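Local coordinates for extracellular haem-binding protein (Streptomyces reticuli, PDB 3FPW) that binds and degrades haem outside the cell and, through its oligomeric assembly, interacts with its cognate two-component sensor kinase, at residues R75-A80 with V88-V93; W126-P129 with K135-A138. All blocks are in the same frame, centred on the assembly; numbering follows the deposited sequence.

Overall arrangement
From the N terminus, the chain runs through strand 59-65 into helix 67-83, then turns back into strand 89-94. Contact 1 (75-80 with 88-93) closes this first loop by laying the helix on one face of the four-stranded antiparallel sheet. After strand 99-104 comes helix 112-126, on the other face. Contact 2 (126-129 with 135-138) starts at the end of that helix and spans the short helix 130-135, tying the turn before it to the segment that follows. The two loops stand in series, neither nested nor crossed. The centres of contact 1 and contact 2 lie about 21 Å apart, on opposite sides of the chain's centre. Strands 155-160 and 163-171 then complete the sheet.

Contact 1 of 2, residues R75-A80 with V88-V93; sequences RAAVEA and VSVAVV
Ala-77 and Val-78, which meet Val-90, sit on a helical turn whose shortest polar bond, Glu-79 N to Arg-75 O, spans 2.8 Å. Helix 67-83 satisfies its own backbone in this way, and Val-90 is likewise hydrogen-bonded to Leu-103 of the adjacent strand, so what remains between helix and strand is apolar. The Ala-77 methyl points toward the strand and fits at the fork of Val-90, with CB 3.9 Å from CG1 and 4.0 Å from CG2; so small a side chain lets the helix come close to the sheet. Val-78 approaches obliquely beside it: its CG2, anti to the carbonyl carbon because CG1 opposes the backbone N (chi1 170°), meets Val-90 CG2 at 3.6 Å. Val-88 reaches less far, its CG2 lying 4.5 Å from Val-78 CA. Alternation sorts the residues: Val-88, just before the strand, and Val-90 and Val-92 in it pack on helix 67-83, while Ser-89, Ala-91 and Val-93 turn to helix 112-126, an alpha/beta layering with the sheet in the middle. Val-78 also packs on Leu-67 of the second subunit. With buried hydrocarbon on both sides, the union depends on shape and the exclusion of water, without directional bonds.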
# COMPACT_ATOMS: atom_id res chain seq x y z
N ARG A 75 -5.89 16.70 24.06
CA ARG A 75 -6.35 16.24 25.36
C ARG A 75 -7.68 16.89 25.72
O ARG A 75 -8.56 16.25 26.31
CB ARG A 75 -5.26 16.51 26.42
CG ARG A 75 -4.10 15.56 26.26
CD ARG A 75 -3.05 15.80 27.33
NE ARG A 75 -3.50 15.31 28.63
CZ ARG A 75 -3.24 15.91 29.78
NH1 ARG A 75 -2.58 17.06 29.79
NH2 ARG A 75 -3.67 15.39 30.92
N ALA A 76 -7.86 18.16 25.37
CA ALA A 76 -9.11 18.86 25.67
C ALA A 76 -10.28 18.27 24.90
O ALA A 76 -11.40 18.20 25.40
CB ALA A 76 -8.97 20.34 25.37
N ALA A 77 -10.04 17.84 23.68
CA ALA A 77 -11.09 17.22 22.89
C ALA A 77 -11.47 15.89 23.52
O ALA A 77 -12.65 15.58 23.66
CB ALA A 77 -10.64 17.05 21.44
N VAL A 78 -10.48 15.09 23.91
CA VAL A 78 -10.80 13.82 24.57
C VAL A 78 -11.59 14.09 25.85
O VAL A 78 -12.59 13.43 26.12
CB VAL A 78 -9.53 13.00 24.91
CG1 VAL A 78 -9.89 11.81 25.81
CG2 VAL A 78 -8.87 12.52 23.63
N GLU A 79 -11.12 15.05 26.64
CA GLU A 79 -11.79 15.33 27.92
C GLU A 79 -13.23 15.75 27.72
O GLU A 79 -14.10 15.35 28.49
CB GLU A 79 -11.02 16.38 28.71
CG GLU A 79 -9.70 15.81 29.27
CD GLU A 79 -8.74 16.91 29.72
OE1 GLU A 79 -9.20 18.06 29.92
OE2 GLU A 79 -7.53 16.62 29.86
N ALA A 80 -13.48 16.54 26.68
CA ALA A 80 -14.85 16.96 26.39
C ALA A 80 -15.72 15.77 26.01
O ALA A 80 -16.85 15.64 26.46
CB ALA A 80 -14.87 18.02 25.28
N VAL A 88 -13.77 8.46 21.85
CA VAL A 88 -13.35 9.02 20.56
C VAL A 88 -11.86 8.86 20.39
O VAL A 88 -11.13 8.63 21.36
CB VAL A 88 -13.69 10.52 20.43
CG1 VAL A 88 -15.22 10.74 20.58
CG2 VAL A 88 -12.87 11.41 21.43
N SER A 89 -11.41 8.94 19.14
CA SER A 89 -10.01 9.16 18.86
C SER A 89 -9.85 10.60 18.39
O SER A 89 -10.78 11.18 17.80
CB SER A 89 -9.48 8.22 17.76
OG SER A 89 -9.52 6.85 18.15
N VAL A 90 -8.67 11.16 18.62
CA VAL A 90 -8.42 12.56 18.29
C VAL A 90 -7.07 12.65 17.60
O VAL A 90 -6.10 11.98 17.99
CB VAL A 90 -8.43 13.47 19.56
CG1 VAL A 90 -8.20 14.93 19.18
CG2 VAL A 90 -9.76 13.34 20.29
N ALA A 91 -7.00 13.45 16.54
CA ALA A 91 -5.72 13.68 15.87
C ALA A 91 -5.49 15.15 15.69
O ALA A 91 -6.44 15.89 15.37
CB ALA A 91 -5.68 13.00 14.52
N VAL A 92 -4.23 15.58 15.79
CA VAL A 92 -3.89 16.93 15.36
C VAL A 92 -2.89 16.81 14.22
O VAL A 92 -1.86 16.13 14.36
CB VAL A 92 -3.28 17.77 16.52
CG1 VAL A 92 -2.89 19.17 16.05
CG2 VAL A 92 -4.25 17.83 17.72
N VAL A 93 -3.21 17.41 13.08
CA VAL A 93 -2.41 17.30 11.87
C VAL A 93 -1.93 18.71 11.45
O VAL A 93 -2.70 19.67 11.39
CB VAL A 93 -3.22 16.62 10.72
CG1 VAL A 93 -2.43 16.64 9.40
CG2 VAL A 93 -3.60 15.18 11.10

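Contact 2 of 2, residues W126-P129 with K135-A138; sequences WNAP and KRLA
Trp-126 and Arg-136 are joined first through a water. It donates to Trp-126 O at 2.8 Å and accepts from Arg-136 NH1 at 3.0 Å, so a carbonyl at the end of helix 112-126 is linked to the guanidinium. This water lies in the guanidinium plane and also in that of the indole, at the edge of each, with the two planes 84° apart. Van der Waals contact comes next: Trp-126 CD1 is 3.8 Å from Arg-136 NH1, and the Ala-128 methyl, CB, is 4.1 Å from Arg-136 NH2. Arginine suits the site because its chain, extended from CG to NE, is long enough to bridge the 11.0 Å between Ala-128 CA and Arg-136 CA. The architecture is a tight connection between helices 112-126 and 130-135: Asn-127 leaves the first with positive phi, which asparagine tolerates well, and Pro-129, its phi held by the ring, takes the N-cap position of the second. Ala-128 between them offers only a methyl to the arginine and also touches Leu-133. Further apolar packing surrounds the indole, where Phe-151 meets the ring with planes about 55° apart. Gln-111 of the third subunit packs on Trp-126, and a phosphate ion, probably from the crystallisation liquor, lies about 4 Å from the Trp-126 side chain.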
# COMPACT_ATOMS: atom_id res chain seq x y z
N TRP A 126 -8.11 22.69 3.59
CA TRP A 126 -9.02 23.71 3.05
C TRP A 126 -9.31 24.84 4.04
O TRP A 126 -10.05 25.78 3.71
CB TRP A 126 -10.32 23.08 2.52
CG TRP A 126 -10.14 22.45 1.17
CD1 TRP A 126 -10.24 23.07 -0.05
CD2 TRP A 126 -9.83 21.08 0.89
NE1 TRP A 126 -10.01 22.18 -1.06
CE2 TRP A 126 -9.74 20.95 -0.51
CE3 TRP A 126 -9.60 19.96 1.69
CZ2 TRP A 126 -9.46 19.73 -1.13
CZ3 TRP A 126 -9.31 18.74 1.06
CH2 TRP A 126 -9.24 18.64 -0.33
N ASN A 127 -8.69 24.79 5.22
CA ASN A 127 -8.93 25.80 6.24
C ASN A 127 -10.42 26.00 6.51
O ASN A 127 -10.93 27.14 6.54
CB ASN A 127 -8.26 27.13 5.87
CG ASN A 127 -8.26 28.10 7.01
OD1 ASN A 127 -8.31 27.69 8.18
ND2 ASN A 127 -8.18 29.40 6.70
N ALA A 128 -11.11 24.90 6.73
CA ALA A 128 -12.56 24.93 6.91
C ALA A 128 -12.97 23.71 7.71
O ALA A 128 -12.34 22.65 7.58
CB ALA A 128 -13.27 24.91 5.55
N PRO A 129 -14.05 23.81 8.49
CA PRO A 129 -14.58 22.65 9.22
C PRO A 129 -15.05 21.59 8.23
O PRO A 129 -15.58 21.93 7.17
CB PRO A 129 -15.78 23.22 9.98
CG PRO A 129 -15.65 24.71 9.93
CD PRO A 129 -14.87 25.02 8.68
N LYS A 135 -20.47 19.65 2.52
CA LYS A 135 -21.56 20.27 1.77
C LYS A 135 -21.10 20.74 0.38
O LYS A 135 -21.92 20.87 -0.55
CB LYS A 135 -22.17 21.40 2.59
CG LYS A 135 -22.75 20.89 3.89
CD LYS A 135 -23.28 22.03 4.76
CE LYS A 135 -23.43 21.59 6.21
NZ LYS A 135 -24.44 20.52 6.43
N ARG A 136 -19.80 20.93 0.23
CA ARG A 136 -19.23 21.30 -1.06
C ARG A 136 -19.32 20.18 -2.07
O ARG A 136 -19.21 20.41 -3.28
CB ARG A 136 -17.76 21.72 -0.91
CG ARG A 136 -17.58 23.00 -0.15
CD ARG A 136 -16.12 23.39 -0.13
NE ARG A 136 -15.87 24.50 0.78
CZ ARG A 136 -14.70 25.10 0.92
NH1 ARG A 136 -13.65 24.68 0.22
NH2 ARG A 136 -14.55 26.09 1.79
N LEU A 137 -19.49 18.96 -1.58
CA LEU A 137 -19.60 17.80 -2.46
C LEU A 137 -20.84 17.85 -3.36
O LEU A 137 -20.91 17.17 -4.38
CB LEU A 137 -19.59 16.52 -1.63
CG LEU A 137 -18.29 16.26 -0.88
CD1 LEU A 137 -18.38 14.99 -0.07
CD2 LEU A 137 -17.11 16.20 -1.85
N ALA A 138 -21.80 18.69 -2.99
CA ALA A 138 -22.99 18.86 -3.81
C ALA A 138 -22.65 19.43 -5.19
O ALA A 138 -23.21 19.00 -6.19
CB ALA A 138 -24.02 19.74 -3.10
O HOH W 1 -11.39 26.32 1.36